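Local atomic coordinates of bifunctional protein PutA (Bdellovibrio bacteriovorus, PDB entry 5UR2), a protein that probably converts proline to glutamate in two steps, joining a flavin-dependent proline dehydrogenase to an NAD-dependent glutamate semialdehyde dehydrogenase in one chain. Residues 49-52 / 53-57; 565-568 / 569-572; 731-734 / 735-739. All blocks are in the same frame, centred on the assembly; numbering follows the deposited sequence.

All three contacts are local, each within one continuous run of chain. Contact 1 lies inside helix 47-59 of the PutA N-terminal region, contact 2 at the end of helix 554-570 in the aldehyde dehydrogenase region, and contact 3 in the loop between helix 720-730 and strand 742-746. Contacts 1 and 2 are partly buried, with centres about 45 Å apart; contact 3 is at the surface. Contact 1 puts aliphatic carbons over flat groups, contact 2 gathers charges where the helix stops, and contact 3 ties a turn together with one glutamine amide. Contacts 1 and 3 both touch the second subunit, whereas no other chain meets contact 2.

Contact 1: residues 49-52 / 53-57; sequences FKTN and MFRFV
Helix 47-59 of the PutA N-terminal domain carries F49 and M53 one turn apart, with M53 CB over one face of the F49 ring. This is a CH-pi contact, 4.2 Å from M53 CB to the ring centroid of F49. The methionine chain bends at both chi2 (58°) and chi3 (63°), which brings its terminal methyl, M53 CE, to rest against the far rim of the ring, 3.5 Å from F49 CZ.

K50 and F54 repeat the theme on another side of the helix. K50 CG sits over one face of the F54 ring, near its rim and 4.0 Å from the F54 centroid; the extended lysine chain leaves past the edge, with K50 CE 3.7 Å from F54 CE2. In the third pair, T51 CG2 lies over one face of the R55 guanidinium, 3.7 Å from R55 NE, while R55 NH2 bonds to the carbonyl of T974 in the second subunit.

Beneath these side chains run the backbone bonds, M53 N to F49 O (2.7 Å) and F54 N to K50 O (3.0 Å) among them. F49 and M53 face helix 35-45, F54 meets helix 409-423, and F979 of the second subunit packs on K50 and T51. The pattern is that of i to i+4 side-chain pairing along an alpha-helix, here one wedged between neighbouring helices and a subunit interface.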
loop_
_atom_site.group_PDB
_atom_site.type_symbol
_atom_site.label_atom_id
_atom_site.label_comp_id
_atom_site.label_asym_id
_atom_site.label_seq_id
_atom_site.Cartn_x
_atom_site.Cartn_y
_atom_site.Cartn_z
ATOM N N PHE B 49 7.877 -4.402 33.141
ATOM C CA PHE B 49 8.652 -4.018 34.312
ATOM C C PHE B 49 10.082 -4.549 34.231
ATOM O O PHE B 49 11.033 -3.847 34.599
ATOM C CB PHE B 49 7.968 -4.512 35.585
ATOM C CG PHE B 49 8.729 -4.195 36.822
ATOM C CD1 PHE B 49 8.584 -2.966 37.441
ATOM C CD2 PHE B 49 9.614 -5.120 37.358
ATOM C CE1 PHE B 49 9.305 -2.659 38.575
ATOM C CE2 PHE B 49 10.338 -4.824 38.490
ATOM C CZ PHE B 49 10.185 -3.593 39.104
ATOM N N LYS B 50 10.253 -5.787 33.756
ATOM C CA LYS B 50 11.592 -6.352 33.629
ATOM C C LYS B 50 12.469 -5.467 32.752
ATOM O O LYS B 50 13.602 -5.135 33.119
ATOM C CB LYS B 50 11.510 -7.768 33.053
ATOM C CG LYS B 50 12.877 -8.389 32.761
ATOM C CD LYS B 50 12.753 -9.825 32.246
ATOM C CE LYS B 50 14.101 -10.398 31.856
ATOM N NZ LYS B 50 14.012 -11.804 31.374
ATOM N N THR B 51 11.938 -5.051 31.598
ATOM C CA THR B 51 12.678 -4.185 30.689
ATOM C C THR B 51 13.029 -2.863 31.357
ATOM O O THR B 51 14.186 -2.430 31.333
ATOM C CB THR B 51 11.851 -3.935 29.428
ATOM O OG1 THR B 51 11.748 -5.142 28.665
ATOM C CG2 THR B 51 12.467 -2.797 28.573
ATOM N N ASN B 52 12.039 -2.208 31.971
ATOM C CA ASN B 52 12.288 -0.894 32.550
ATOM C C ASN B 52 13.215 -0.970 33.760
ATOM O O ASN B 52 14.078 -0.103 33.939
ATOM C CB ASN B 52 10.968 -0.224 32.925
ATOM C CG ASN B 52 10.148 0.164 31.709
ATOM O OD1 ASN B 52 10.675 0.293 30.602
ATOM N ND2 ASN B 52 8.852 0.361 31.909
ATOM N N MET B 53 13.056 -1.986 34.610
ATOM C CA MET B 53 13.904 -2.048 35.797
ATOM C C MET B 53 15.350 -2.334 35.413
ATOM O O MET B 53 16.274 -1.745 35.988
ATOM C CB MET B 53 13.367 -3.072 36.801
ATOM C CG MET B 53 14.224 -3.209 38.074
ATOM S SD MET B 53 14.468 -1.687 39.053
ATOM C CE MET B 53 12.789 -1.314 39.551
ATOM N N PHE B 54 15.571 -3.230 34.444
ATOM C CA PHE B 54 16.944 -3.544 34.048
ATOM C C PHE B 54 17.605 -2.375 33.316
ATOM O O PHE B 54 18.808 -2.140 33.479
ATOM C CB PHE B 54 16.983 -4.794 33.161
ATOM C CG PHE B 54 16.638 -6.083 33.873
ATOM C CD1 PHE B 54 16.169 -6.089 35.179
ATOM C CD2 PHE B 54 16.819 -7.302 33.231
ATOM C CE1 PHE B 54 15.854 -7.283 35.819
ATOM C CE2 PHE B 54 16.515 -8.502 33.871
ATOM C CZ PHE B 54 16.033 -8.495 35.158
ATOM N N ARG B 55 16.843 -1.639 32.498
ATOM C CA ARG B 55 17.386 -0.458 31.835
ATOM C C ARG B 55 17.693 0.640 32.838
ATOM O O ARG B 55 18.727 1.316 32.739
ATOM C CB ARG B 55 16.400 0.058 30.790
ATOM C CG ARG B 55 16.303 -0.825 29.560
ATOM C CD ARG B 55 15.341 -0.256 28.535
ATOM N NE ARG B 55 15.456 -0.970 27.266
ATOM C CZ ARG B 55 14.667 -0.754 26.224
ATOM N NH1 ARG B 55 13.707 0.156 26.312
ATOM N NH2 ARG B 55 14.831 -1.450 25.105
ATOM N N PHE B 56 16.806 0.834 33.811
ATOM C CA PHE B 56 17.067 1.829 34.842
ATOM C C PHE B 56 18.346 1.492 35.591
ATOM O O PHE B 56 19.222 2.347 35.769
ATOM C CB PHE B 56 15.904 1.904 35.824
ATOM C CG PHE B 56 16.114 2.917 36.900
ATOM C CD1 PHE B 56 15.821 4.248 36.665
ATOM C CD2 PHE B 56 16.665 2.560 38.121
ATOM C CE1 PHE B 56 16.027 5.200 37.641
ATOM C CE2 PHE B 56 16.883 3.510 39.098
ATOM C CZ PHE B 56 16.566 4.832 38.861
ATOM N N VAL B 57 18.488 0.234 36.006
ATOM C CA VAL B 57 19.703 -0.177 36.701
ATOM C C VAL B 57 20.915 0.081 35.824
ATOM O O VAL B 57 21.959 0.539 36.304
ATOM C CB VAL B 57 19.597 -1.653 37.128
ATOM C CG1 VAL B 57 20.929 -2.173 37.654
ATOM C CG2 VAL B 57 18.531 -1.795 38.189
#

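Contact 2: residues 565-568 / 569-572; sequences ADIM and TRDR
A565 O is gripped by two donors of one residue, T569 N at 2.9 Å and T569 OG1 at 2.8 Å. They come from opposite faces of the carbonyl plane, the amide as the ordinary helical bond and the hydroxyl as an extra one. With chi1 at -56° OG1 sits beside the threonine's own nitrogen, which turns it back toward the preceding turn of the helix.

The helix runs only a little further. D571 N still reaches I567 O at 2.9 Å, but D571 itself leaves helical geometry, and helix 572-583 starts directly after it. Here R570 holds D571 side-on: R570 NE meets D571 OD1 at 2.8 Å in an almost straight bond (176°), and R570 NH2 meets D571 OD2 at 3.0 Å. The carboxylate is not coplanar with the guanidinium; OD1 lies in the guanidinium plane, yet NE approaches it from above the carboxylate plane. A bend at chi3 (75°) swings the arginine head round to the aspartate, and I567 CG2 lies over one face of the guanidinium, off toward R570 NH2, at 3.8 Å from that atom.

R570 NH1 has a further salt bridge to E683, on helix 671-684, where I567 and M568 also pack. D566 pairs with R602, and R572 with D591 and E468. R570 is thus bonded to two carboxylates, which would balance its charge and restrain the rotation of its head, while the surrounding ion pairs tie the junction of two successive helices to neighbouring parts of the fold.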
loop_
_atom_site.group_PDB
_atom_site.type_symbol
_atom_site.label_atom_id
_atom_site.label_comp_id
_atom_site.label_asym_id
_atom_site.label_seq_id
_atom_site.Cartn_x
_atom_site.Cartn_y
_atom_site.Cartn_z
ATOM N N ALA B 565 20.376 -11.147 -9.577
ATOM C CA ALA B 565 20.797 -11.323 -8.188
ATOM C C ALA B 565 21.585 -12.614 -7.991
ATOM O O ALA B 565 22.563 -12.640 -7.230
ATOM C CB ALA B 565 19.574 -11.319 -7.264
ATOM N N ASP B 566 21.178 -13.697 -8.662
ATOM C CA ASP B 566 21.912 -14.950 -8.541
ATOM C C ASP B 566 23.300 -14.833 -9.136
ATOM O O ASP B 566 24.264 -15.345 -8.564
ATOM C CB ASP B 566 21.161 -16.085 -9.231
ATOM C CG ASP B 566 19.827 -16.378 -8.574
ATOM O OD1 ASP B 566 19.658 -16.083 -7.378
ATOM O OD2 ASP B 566 18.940 -16.875 -9.268
ATOM N N ILE B 567 23.420 -14.145 -10.273
ATOM C CA ILE B 567 24.733 -13.954 -10.877
ATOM C C ILE B 567 25.614 -13.107 -9.966
ATOM O O ILE B 567 26.789 -13.430 -9.746
ATOM C CB ILE B 567 24.574 -13.349 -12.278
ATOM C CG1 ILE B 567 23.996 -14.408 -13.221
ATOM C CG2 ILE B 567 25.889 -12.736 -12.774
ATOM C CD1 ILE B 567 23.424 -13.829 -14.498
ATOM N N MET B 568 25.049 -12.041 -9.383
ATOM C CA MET B 568 25.790 -11.258 -8.398
ATOM C C MET B 568 26.250 -12.136 -7.238
ATOM O O MET B 568 27.381 -11.994 -6.752
ATOM C CB MET B 568 24.939 -10.116 -7.855
ATOM C CG MET B 568 24.681 -8.941 -8.788
ATOM S SD MET B 568 23.499 -7.810 -7.955
ATOM C CE MET B 568 23.434 -6.477 -9.165
ATOM N N THR B 569 25.382 -13.044 -6.776
ATOM C CA THR B 569 25.757 -13.933 -5.682
ATOM C C THR B 569 26.921 -14.840 -6.082
ATOM O O THR B 569 27.870 -15.027 -5.314
ATOM C CB THR B 569 24.535 -14.749 -5.252
ATOM O OG1 THR B 569 23.462 -13.865 -4.902
ATOM C CG2 THR B 569 24.859 -15.666 -4.068
ATOM N N ARG B 570 26.875 -15.392 -7.296
ATOM C CA ARG B 570 27.954 -16.249 -7.776
ATOM C C ARG B 570 29.271 -15.480 -7.900
ATOM O O ARG B 570 30.343 -16.018 -7.597
ATOM C CB ARG B 570 27.549 -16.850 -9.120
ATOM C CG ARG B 570 28.596 -17.752 -9.772
ATOM C CD ARG B 570 28.262 -17.907 -11.265
ATOM N NE ARG B 570 28.600 -16.700 -12.028
ATOM C CZ ARG B 570 28.104 -16.408 -13.230
ATOM N NH1 ARG B 570 27.226 -17.223 -13.798
ATOM N NH2 ARG B 570 28.486 -15.310 -13.867
ATOM N N ASP B 571 29.228 -14.232 -8.371
ATOM C CA ASP B 571 30.459 -13.499 -8.644
ATOM C C ASP B 571 30.854 -12.573 -7.489
ATOM O O ASP B 571 31.598 -11.606 -7.694
ATOM C CB ASP B 571 30.322 -12.731 -9.957
ATOM C CG ASP B 571 30.266 -13.673 -11.174
ATOM O OD1 ASP B 571 30.477 -14.876 -10.979
ATOM O OD2 ASP B 571 30.010 -13.230 -12.316
ATOM N N ARG B 572 30.401 -12.883 -6.272
ATOM C CA ARG B 572 30.538 -11.965 -5.148
ATOM C C ARG B 572 31.963 -11.448 -4.980
ATOM O O ARG B 572 32.180 -10.236 -4.887
ATOM C CB ARG B 572 30.067 -12.641 -3.862
ATOM C CG ARG B 572 29.810 -11.629 -2.775
ATOM C CD ARG B 572 29.665 -12.286 -1.441
ATOM N NE ARG B 572 29.095 -11.385 -0.445
ATOM C CZ ARG B 572 27.855 -11.484 0.024
ATOM N NH1 ARG B 572 27.042 -12.436 -0.424
ATOM N NH2 ARG B 572 27.432 -10.637 0.948
#

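Contact 3: residues 731-734 / 735-739; sequences AVVQ and PGQQH
The side chain of Q737 crosses that of Q734 obliquely. Their amide planes are turned 30° apart, but the two amides do not touch: Q734 meets its partner through CG, 3.4 Å from Q737 OE1. It is the Q737 amide that bonds to the backbone before and after the turn. Q737 is stretched out, CG anti to the backbone N (chi1 -175°) and the chain extended beyond it, which carries the amide across to the chain entering the turn. Its OE1 accepts Q734 N at 2.8 Å; the N-H points almost straight at the oxygen, but the donor stands well above the carbonyl plane of the side chain. From the other end of the amide, Q737 NE2 donates to H739 O at 2.9 Å, with that oxygen close to the amide plane. Both ends being used, the amide is fixed in its flip.

Less favourably, Q737 OE1 also lies 3.2 Å from V732 O, two acceptors that are close without a bond between them. V733 crosses Q737 as well, bringing V733 CG1 within 4.1 Å of Q737 CB. Further along, Q737 CG sits over one face of the H739 ring, whose NE2 bonds to T711 O in the same chain.

L724 of the second subunit packs against V733. Closing the main chain, Q737 N bonds Q734 O at 3.0 Å, with P735 and G736 at the two corners and G736 at a positive phi of 79°. That is a classical type II beta turn, set in the connection of a beta-alpha-beta unit, strand 711-717, helix 720-730 and the parallel neighbour strand 742-746, in the aldehyde dehydrogenase fold.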
loop_
_atom_site.group_PDB
_atom_site.type_symbol
_atom_site.label_atom_id
_atom_site.label_comp_id
_atom_site.label_asym_id
_atom_site.label_seq_id
_atom_site.Cartn_x
_atom_site.Cartn_y
_atom_site.Cartn_z
ATOM N N ALA B 731 11.832 20.072 -15.808
ATOM C CA ALA B 731 10.553 20.773 -15.870
ATOM C C ALA B 731 10.256 21.358 -17.245
ATOM O O ALA B 731 9.125 21.783 -17.484
ATOM C CB ALA B 731 10.513 21.878 -14.813
ATOM N N VAL B 732 11.237 21.404 -18.138
ATOM C CA VAL B 732 11.040 21.922 -19.491
ATOM C C VAL B 732 10.349 20.866 -20.347
ATOM O O VAL B 732 10.758 19.700 -20.362
ATOM C CB VAL B 732 12.386 22.324 -20.113
ATOM C CG1 VAL B 732 12.196 22.863 -21.534
ATOM C CG2 VAL B 732 13.120 23.320 -19.224
ATOM N N VAL B 733 9.303 21.267 -21.064
ATOM C CA VAL B 733 8.647 20.398 -22.040
ATOM C C VAL B 733 9.331 20.633 -23.382
ATOM O O VAL B 733 9.154 21.682 -24.004
ATOM C CB VAL B 733 7.142 20.674 -22.134
ATOM C CG1 VAL B 733 6.498 19.727 -23.129
ATOM C CG2 VAL B 733 6.495 20.511 -20.793
ATOM N N GLN B 734 10.140 19.666 -23.809
ATOM C CA GLN B 734 10.899 19.776 -25.047
ATOM C C GLN B 734 9.984 19.642 -26.262
ATOM O O GLN B 734 8.861 19.137 -26.156
ATOM C CB GLN B 734 11.980 18.699 -25.103
ATOM C CG GLN B 734 12.960 18.720 -23.933
ATOM C CD GLN B 734 13.901 19.918 -23.937
ATOM O OE1 GLN B 734 14.177 20.516 -24.983
ATOM N NE2 GLN B 734 14.419 20.256 -22.762
ATOM N N PRO B 735 10.437 20.105 -27.426
ATOM C CA PRO B 735 9.693 19.829 -28.663
ATOM C C PRO B 735 9.443 18.336 -28.834
ATOM O O PRO B 735 10.353 17.515 -28.727
ATOM C CB PRO B 735 10.612 20.384 -29.762
ATOM C CG PRO B 735 11.389 21.487 -29.074
ATOM C CD PRO B 735 11.589 21.001 -27.650
ATOM N N GLY B 736 8.194 17.980 -29.102
ATOM C CA GLY B 736 7.856 16.583 -29.270
ATOM C C GLY B 736 7.695 15.803 -27.986
ATOM O O GLY B 736 7.382 14.613 -28.043
ATOM N N GLN B 737 7.896 16.420 -26.832
ATOM C CA GLN B 737 7.697 15.729 -25.565
ATOM C C GLN B 737 6.209 15.754 -25.216
ATOM O O GLN B 737 5.592 16.827 -25.155
ATOM C CB GLN B 737 8.550 16.398 -24.491
ATOM C CG GLN B 737 8.557 15.745 -23.123
ATOM C CD GLN B 737 9.279 16.623 -22.118
ATOM O OE1 GLN B 737 10.296 17.252 -22.445
ATOM N NE2 GLN B 737 8.747 16.697 -20.897
ATOM N N GLN B 738 5.614 14.579 -25.027
ATOM C CA GLN B 738 4.193 14.546 -24.694
ATOM C C GLN B 738 3.963 13.889 -23.339
ATOM O O GLN B 738 3.080 13.041 -23.180
ATOM C CB GLN B 738 3.396 13.844 -25.799
ATOM C CG GLN B 738 3.533 14.579 -27.136
ATOM C CD GLN B 738 2.533 14.144 -28.185
ATOM O OE1 GLN B 738 2.140 12.978 -28.252
ATOM N NE2 GLN B 738 2.120 15.094 -29.021
ATOM N N HIS B 739 4.731 14.323 -22.349
ATOM C CA HIS B 739 4.590 13.844 -20.983
ATOM C C HIS B 739 5.296 14.817 -20.059
ATOM O O HIS B 739 6.075 15.674 -20.492
ATOM C CB HIS B 739 5.169 12.444 -20.818
ATOM C CG HIS B 739 6.632 12.372 -21.134
ATOM N ND1 HIS B 739 7.103 12.011 -22.379
ATOM C CD2 HIS B 739 7.725 12.645 -20.382
ATOM C CE1 HIS B 739 8.424 12.040 -22.372
ATOM N NE2 HIS B 739 8.826 12.423 -21.172
#